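Local coordinates for monovalent Na+/H+ antiporter subunit D (PDB 7D3U), which probably exchanges sodium ions for protons across the cell membrane as one subunit of the multi-subunit Mrp antiporter complex, at residues T250-A262 with M304-F318. Sequence-based numbering, arbitrary orientation.
With LMT (dodecyl-beta-D-maltoside), chain R.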
loop_
_atom_site.group_PDB
_atom_site.type_symbol
_atom_site.label_atom_id
_atom_site.label_comp_id
_atom_site.label_asym_id
_atom_site.label_seq_id
_atom_site.Cartn_x
_atom_site.Cartn_y
_atom_site.Cartn_z
ATOM N N THR A 250 -1.684 -3.658 -2.341
ATOM C CA THR A 250 -2.899 -2.937 -2.696
ATOM C C THR A 250 -3.664 -3.663 -3.791
ATOM O O THR A 250 -4.897 -3.664 -3.801
ATOM C CB THR A 250 -2.557 -1.517 -3.136
ATOM O OG1 THR A 250 -1.671 -1.567 -4.261
ATOM C CG2 THR A 250 -1.887 -0.761 -2.009
ATOM N N LYS A 251 -2.951 -4.328 -4.697
ATOM C CA LYS A 251 -3.623 -5.012 -5.792
ATOM C C LYS A 251 -4.253 -6.325 -5.345
ATOM O O LYS A 251 -5.292 -6.720 -5.883
ATOM C CB LYS A 251 -2.645 -5.244 -6.940
ATOM C CG LYS A 251 -2.520 -4.054 -7.885
ATOM C CD LYS A 251 -1.824 -2.875 -7.228
ATOM C CE LYS A 251 -2.094 -1.589 -7.978
ATOM N NZ LYS A 251 -1.495 -0.416 -7.288
ATOM N N ILE A 252 -3.666 -7.003 -4.355
ATOM C CA ILE A 252 -4.351 -8.144 -3.756
ATOM C C ILE A 252 -5.619 -7.679 -3.056
ATOM O O ILE A 252 -6.659 -8.345 -3.111
ATOM C CB ILE A 252 -3.416 -8.902 -2.795
ATOM C CG1 ILE A 252 -2.369 -9.695 -3.576
ATOM C CG2 ILE A 252 -4.205 -9.835 -1.900
ATOM C CD1 ILE A 252 -2.886 -10.303 -4.846
ATOM N N ALA A 253 -5.564 -6.511 -2.410
ATOM C CA ALA A 253 -6.776 -5.958 -1.811
ATOM C C ALA A 253 -7.820 -5.630 -2.874
ATOM O O ALA A 253 -9.022 -5.826 -2.657
ATOM C CB ALA A 253 -6.435 -4.718 -0.989
ATOM N N ILE A 254 -7.381 -5.128 -4.030
ATOM C CA ILE A 254 -8.312 -4.834 -5.120
ATOM C C ILE A 254 -8.975 -6.114 -5.611
ATOM O O ILE A 254 -10.195 -6.169 -5.810
ATOM C CB ILE A 254 -7.594 -4.113 -6.274
ATOM C CG1 ILE A 254 -6.982 -2.797 -5.806
ATOM C CG2 ILE A 254 -8.554 -3.865 -7.416
ATOM C CD1 ILE A 254 -7.917 -1.940 -5.027
ATOM N N TYR A 255 -8.169 -7.151 -5.853
ATOM C CA TYR A 255 -8.720 -8.432 -6.282
ATOM C C TYR A 255 -9.706 -8.971 -5.258
ATOM O O TYR A 255 -10.741 -9.541 -5.618
ATOM C CB TYR A 255 -7.595 -9.436 -6.525
ATOM C CG TYR A 255 -8.058 -10.874 -6.574
ATOM C CD1 TYR A 255 -8.531 -11.430 -7.752
ATOM C CD2 TYR A 255 -8.012 -11.680 -5.446
ATOM C CE1 TYR A 255 -8.953 -12.739 -7.805
ATOM C CE2 TYR A 255 -8.434 -12.991 -5.488
ATOM C CZ TYR A 255 -8.903 -13.516 -6.671
ATOM O OH TYR A 255 -9.323 -14.825 -6.721
ATOM N N ALA A 256 -9.400 -8.800 -3.971
ATOM C CA ALA A 256 -10.304 -9.277 -2.934
ATOM C C ALA A 256 -11.615 -8.511 -2.946
ATOM O O ALA A 256 -12.685 -9.107 -2.801
ATOM C CB ALA A 256 -9.639 -9.162 -1.569
ATOM N N ILE A 257 -11.556 -7.187 -3.103
ATOM C CA ILE A 257 -12.785 -6.402 -3.174
ATOM C C ILE A 257 -13.619 -6.843 -4.366
ATOM O O ILE A 257 -14.840 -7.018 -4.261
ATOM C CB ILE A 257 -12.464 -4.898 -3.239
ATOM C CG1 ILE A 257 -11.915 -4.413 -1.900
ATOM C CG2 ILE A 257 -13.705 -4.109 -3.608
ATOM C CD1 ILE A 257 -11.782 -2.914 -1.804
ATOM N N TYR A 258 -12.968 -7.051 -5.513
ATOM C CA TYR A 258 -13.677 -7.515 -6.700
ATOM C C TYR A 258 -14.371 -8.843 -6.437
ATOM O O TYR A 258 -15.578 -8.980 -6.666
ATOM C CB TYR A 258 -12.707 -7.646 -7.871
ATOM C CG TYR A 258 -12.615 -6.415 -8.736
ATOM C CD1 TYR A 258 -12.056 -5.245 -8.249
ATOM C CD2 TYR A 258 -13.082 -6.424 -10.040
ATOM C CE1 TYR A 258 -11.968 -4.122 -9.033
ATOM C CE2 TYR A 258 -12.998 -5.304 -10.830
ATOM C CZ TYR A 258 -12.440 -4.157 -10.322
ATOM O OH TYR A 258 -12.351 -3.033 -11.104
ATOM N N ARG A 259 -13.623 -9.831 -5.947
ATOM C CA ARG A 259 -14.191 -11.158 -5.736
ATOM C C ARG A 259 -15.317 -11.127 -4.712
ATOM O O ARG A 259 -16.361 -11.759 -4.909
ATOM C CB ARG A 259 -13.099 -12.131 -5.298
ATOM C CG ARG A 259 -13.578 -13.556 -5.128
ATOM C CD ARG A 259 -13.759 -14.225 -6.472
ATOM N NE ARG A 259 -12.482 -14.608 -7.061
ATOM C CZ ARG A 259 -12.329 -14.997 -8.321
ATOM N NH1 ARG A 259 -13.377 -15.053 -9.130
ATOM N NH2 ARG A 259 -11.129 -15.330 -8.773
ATOM N N ILE A 260 -15.130 -10.391 -3.615
ATOM C CA ILE A 260 -16.135 -10.364 -2.559
ATOM C C ILE A 260 -17.408 -9.693 -3.051
ATOM O O ILE A 260 -18.508 -10.240 -2.908
ATOM C CB ILE A 260 -15.579 -9.668 -1.305
ATOM C CG1 ILE A 260 -14.504 -10.534 -0.656
ATOM C CG2 ILE A 260 -16.688 -9.408 -0.316
ATOM C CD1 ILE A 260 -14.929 -11.957 -0.461
ATOM N N TYR A 261 -17.289 -8.501 -3.639
ATOM C CA TYR A 261 -18.490 -7.812 -4.088
ATOM C C TYR A 261 -19.142 -8.501 -5.276
ATOM O O TYR A 261 -20.343 -8.317 -5.495
ATOM C CB TYR A 261 -18.181 -6.359 -4.441
ATOM C CG TYR A 261 -19.429 -5.527 -4.589
ATOM C CD1 TYR A 261 -20.075 -5.012 -3.477
ATOM C CD2 TYR A 261 -19.974 -5.276 -5.838
ATOM C CE1 TYR A 261 -21.222 -4.262 -3.605
ATOM C CE2 TYR A 261 -21.121 -4.527 -5.974
ATOM C CZ TYR A 261 -21.740 -4.022 -4.855
ATOM O OH TYR A 261 -22.883 -3.273 -4.987
ATOM N N ALA A 262 -18.397 -9.298 -6.042
ATOM C CA ALA A 262 -19.007 -9.985 -7.169
ATOM C C ALA A 262 -19.709 -11.261 -6.734
ATOM O O ALA A 262 -20.782 -11.588 -7.253
ATOM C CB ALA A 262 -17.954 -10.295 -8.228
ATOM N N MET A 304 -0.416 6.233 -7.061
ATOM C CA MET A 304 -0.921 4.883 -6.850
ATOM C C MET A 304 -2.269 4.915 -6.150
ATOM O O MET A 304 -3.155 4.116 -6.463
ATOM C CB MET A 304 0.086 4.070 -6.041
ATOM C CG MET A 304 -0.212 2.588 -5.999
ATOM S SD MET A 304 1.246 1.641 -5.548
ATOM C CE MET A 304 1.855 2.637 -4.195
ATOM N N VAL A 305 -2.444 5.838 -5.205
ATOM C CA VAL A 305 -3.747 5.995 -4.555
ATOM C C VAL A 305 -4.809 6.378 -5.583
ATOM O O VAL A 305 -5.915 5.818 -5.607
ATOM C CB VAL A 305 -3.662 7.032 -3.422
ATOM C CG1 VAL A 305 -5.052 7.408 -2.947
ATOM C CG2 VAL A 305 -2.838 6.493 -2.271
ATOM N N SER A 306 -4.483 7.335 -6.453
ATOM C CA SER A 306 -5.452 7.781 -7.453
ATOM C C SER A 306 -5.778 6.673 -8.448
ATOM O O SER A 306 -6.938 6.496 -8.833
ATOM C CB SER A 306 -4.925 9.015 -8.183
ATOM O OG SER A 306 -4.085 8.645 -9.260
ATOM N N GLN A 307 -4.775 5.907 -8.869
ATOM C CA GLN A 307 -5.041 4.811 -9.793
ATOM C C GLN A 307 -5.782 3.669 -9.110
ATOM O O GLN A 307 -6.517 2.930 -9.772
ATOM C CB GLN A 307 -3.741 4.308 -10.413
ATOM C CG GLN A 307 -2.963 5.372 -11.164
ATOM C CD GLN A 307 -3.742 5.967 -12.314
ATOM O OE1 GLN A 307 -4.068 7.153 -12.310
ATOM N NE2 GLN A 307 -4.036 5.149 -13.315
ATOM N N ILE A 308 -5.602 3.497 -7.799
ATOM C CA ILE A 308 -6.414 2.536 -7.062
ATOM C C ILE A 308 -7.868 2.976 -7.065
ATOM O O ILE A 308 -8.782 2.160 -7.230
ATOM C CB ILE A 308 -5.875 2.366 -5.630
ATOM C CG1 ILE A 308 -4.662 1.440 -5.627
ATOM C CG2 ILE A 308 -6.954 1.826 -4.717
ATOM C CD1 ILE A 308 -4.919 0.112 -6.280
ATOM N N GLY A 309 -8.103 4.275 -6.887
ATOM C CA GLY A 309 -9.451 4.793 -7.056
ATOM C C GLY A 309 -9.979 4.568 -8.459
ATOM O O GLY A 309 -11.173 4.331 -8.656
ATOM N N TYR A 310 -9.095 4.649 -9.453
ATOM C CA TYR A 310 -9.484 4.371 -10.835
ATOM C C TYR A 310 -9.940 2.927 -11.001
ATOM O O TYR A 310 -10.989 2.658 -11.594
ATOM C CB TYR A 310 -8.315 4.655 -11.776
ATOM C CG TYR A 310 -8.380 5.974 -12.501
ATOM C CD1 TYR A 310 -9.053 6.091 -13.705
ATOM C CD2 TYR A 310 -7.745 7.095 -11.994
ATOM C CE1 TYR A 310 -9.106 7.289 -14.375
ATOM C CE2 TYR A 310 -7.791 8.297 -12.658
ATOM C CZ TYR A 310 -8.473 8.389 -13.846
ATOM O OH TYR A 310 -8.521 9.592 -14.508
ATOM N N ILE A 311 -9.147 1.983 -10.494
ATOM C CA ILE A 311 -9.439 0.566 -10.691
ATOM C C ILE A 311 -10.735 0.185 -9.992
ATOM O O ILE A 311 -11.638 -0.404 -10.596
ATOM C CB ILE A 311 -8.268 -0.299 -10.197
ATOM C CG1 ILE A 311 -6.991 0.047 -10.953
ATOM C CG2 ILE A 311 -8.595 -1.761 -10.363
ATOM C CD1 ILE A 311 -5.757 -0.504 -10.307
ATOM N N LEU A 312 -10.838 0.504 -8.701
ATOM C CA LEU A 312 -12.017 0.132 -7.931
ATOM C C LEU A 312 -13.288 0.748 -8.490
ATOM O O LEU A 312 -14.379 0.242 -8.212
ATOM C CB LEU A 312 -11.841 0.539 -6.471
ATOM C CG LEU A 312 -11.044 -0.458 -5.636
ATOM C CD1 LEU A 312 -10.879 0.038 -4.212
ATOM C CD2 LEU A 312 -11.705 -1.822 -5.665
ATOM N N LEU A 313 -13.176 1.826 -9.268
ATOM C CA LEU A 313 -14.348 2.354 -9.952
ATOM C C LEU A 313 -14.942 1.322 -10.899
ATOM O O LEU A 313 -16.143 1.359 -11.185
ATOM C CB LEU A 313 -13.983 3.627 -10.710
ATOM C CG LEU A 313 -15.145 4.454 -11.250
ATOM C CD1 LEU A 313 -16.038 4.897 -10.111
ATOM C CD2 LEU A 313 -14.625 5.648 -12.024
ATOM N N GLY A 314 -14.121 0.391 -11.387
ATOM C CA GLY A 314 -14.632 -0.653 -12.257
ATOM C C GLY A 314 -15.626 -1.569 -11.574
ATOM O O GLY A 314 -16.487 -2.157 -12.234
ATOM N N VAL A 315 -15.526 -1.711 -10.251
ATOM C CA VAL A 315 -16.502 -2.510 -9.518
ATOM C C VAL A 315 -17.694 -1.676 -9.063
ATOM O O VAL A 315 -18.750 -2.244 -8.751
ATOM C CB VAL A 315 -15.857 -3.217 -8.311
ATOM C CG1 VAL A 315 -15.331 -2.211 -7.309
ATOM C CG2 VAL A 315 -16.854 -4.149 -7.652
ATOM N N ALA A 316 -17.561 -0.351 -9.022
ATOM C CA ALA A 316 -18.704 0.515 -8.784
ATOM C C ALA A 316 -19.528 0.740 -10.041
ATOM O O ALA A 316 -20.598 1.353 -9.965
ATOM C CB ALA A 316 -18.240 1.858 -8.220
ATOM N N LEU A 317 -19.053 0.260 -11.186
ATOM C CA LEU A 317 -19.789 0.269 -12.444
ATOM C C LEU A 317 -20.126 -1.157 -12.863
ATOM O O LEU A 317 -19.974 -1.530 -14.027
ATOM C CB LEU A 317 -18.992 0.972 -13.537
ATOM C CG LEU A 317 -18.420 2.350 -13.210
ATOM C CD1 LEU A 317 -17.469 2.794 -14.303
ATOM C CD2 LEU A 317 -19.530 3.362 -13.026
ATOM N N PHE A 318 -20.566 -1.963 -11.897
ATOM C CA PHE A 318 -20.727 -3.400 -12.084
ATOM C C PHE A 318 -21.520 -3.719 -13.343
ATOM O O PHE A 318 -22.538 -3.087 -13.633
ATOM C CB PHE A 318 -21.416 -4.004 -10.861
ATOM C CG PHE A 318 -20.982 -5.403 -10.556
ATOM C CD1 PHE A 318 -19.876 -5.640 -9.762
ATOM C CD2 PHE A 318 -21.680 -6.483 -11.062
ATOM C CE1 PHE A 318 -19.475 -6.926 -9.479
ATOM C CE2 PHE A 318 -21.283 -7.770 -10.782
ATOM C CZ PHE A 318 -20.180 -7.992 -9.989
HETATM C C1B LMT R . -33.779 -0.413 4.391
HETATM C C2B LMT R . -34.056 0.516 5.590
HETATM C C3B LMT R . -35.569 0.722 5.785
HETATM C C4B LMT R . -36.333 0.414 4.477
HETATM C C5B LMT R . -36.050 -1.057 4.115
HETATM C C6B LMT R . -36.454 -1.325 2.670
HETATM O O1B LMT R . -32.488 -0.918 4.486
HETATM O O2B LMT R . -33.503 -0.082 6.692
HETATM O O3B LMT R . -35.849 1.972 6.270
HETATM O "O4'" LMT R . -37.685 0.597 4.647
HETATM O O5B LMT R . -34.709 -1.454 4.340
HETATM O O6B LMT R . -36.305 -2.656 2.379
HETATM C "C1'" LMT R . -29.206 -1.632 4.868
HETATM C "C2'" LMT R . -29.917 -0.566 5.715
HETATM C "C3'" LMT R . -30.570 0.466 4.775
HETATM C "C4'" LMT R . -31.477 -0.251 3.766
HETATM C "C5'" LMT R . -30.595 -1.324 3.085
HETATM C "C6'" LMT R . -30.642 -1.310 1.581
HETATM O "O1'" LMT R . -27.890 -1.725 5.226
HETATM O "O2'" LMT R . -30.912 -1.184 6.424
HETATM O "O3'" LMT R . -29.613 1.168 4.118
HETATM O "O5'" LMT R . -29.264 -1.229 3.514
HETATM O "O6'" LMT R . -31.227 -0.123 1.229
HETATM C C1 LMT R . -26.972 -1.159 4.326
HETATM C C2 LMT R . -25.801 -2.092 4.352
HETATM C C3 LMT R . -24.464 -1.481 4.104
HETATM C C4 LMT R . -23.787 -2.301 3.042
HETATM C C5 LMT R . -22.578 -1.589 2.546
HETATM C C6 LMT R . -22.125 -2.105 1.225
HETATM C C7 LMT R . -20.926 -1.333 0.775
HETATM C C8 LMT R . -20.493 -1.832 -0.555
HETATM C C9 LMT R . -19.307 -1.117 -1.106
HETATM C C10 LMT R . -18.941 -1.783 -2.400
HETATM C C11 LMT R . -19.224 -0.898 -3.570
HETATM C C12 LMT R . -18.057 -0.823 -4.493
#
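Tyr258 of 250-262 enters a hole lined by Ile311, Leu312, Gly314 and Val315 of 304-318, a knob-into-hole fit between nearly parallel helices (11°, closest approach of the axes 10.0 Å). Its OH donates to Ile311 O at 2.8 Å; the oxygen lies at the ring edge, in plane, while the donor stands 43° above the carbonyl plane. Gly314 N reaches the same oxygen from the opposite face, so two donors grip a carbonyl beside the helix kink, where Gly314 N and Val315 N do not make the regular i to i-4 bonds. Val315 CB lies over one face of the phenol, near the ring normal, as a CH-pi contact. A phenylalanine in place of Tyr258 would probably keep this face contact but leave Ile311 O without its donor from the neighbouring helix.

One turn earlier, Ile254 spreads its branches: CG2, anti to the backbone N, meets Ile311 CG2 at 3.6 Å, the two side chains crossing at about a right angle, whereas CD1 abuts Leu312 CG at 3.5 Å. Farther along, Tyr261 turns an edge toward the face of Phe318 in an offset edge-to-face pair (planes at 68°), and a dodecyl-maltoside chain lies over one Tyr261 face. Lys251, bent at chi2, lays NZ beside Met304 CG and Ile308 CD1, and NZ bonds to Thr250 OG1 and Ser246 O. This is buried packing within the membrane region of the NADH:quinone oxidoreductase/Mrp antiporter family; helix 320-350 meets Lys251 and Ile311, helix 272-292 touches Leu312, and helix 129-146 packs against Ile252.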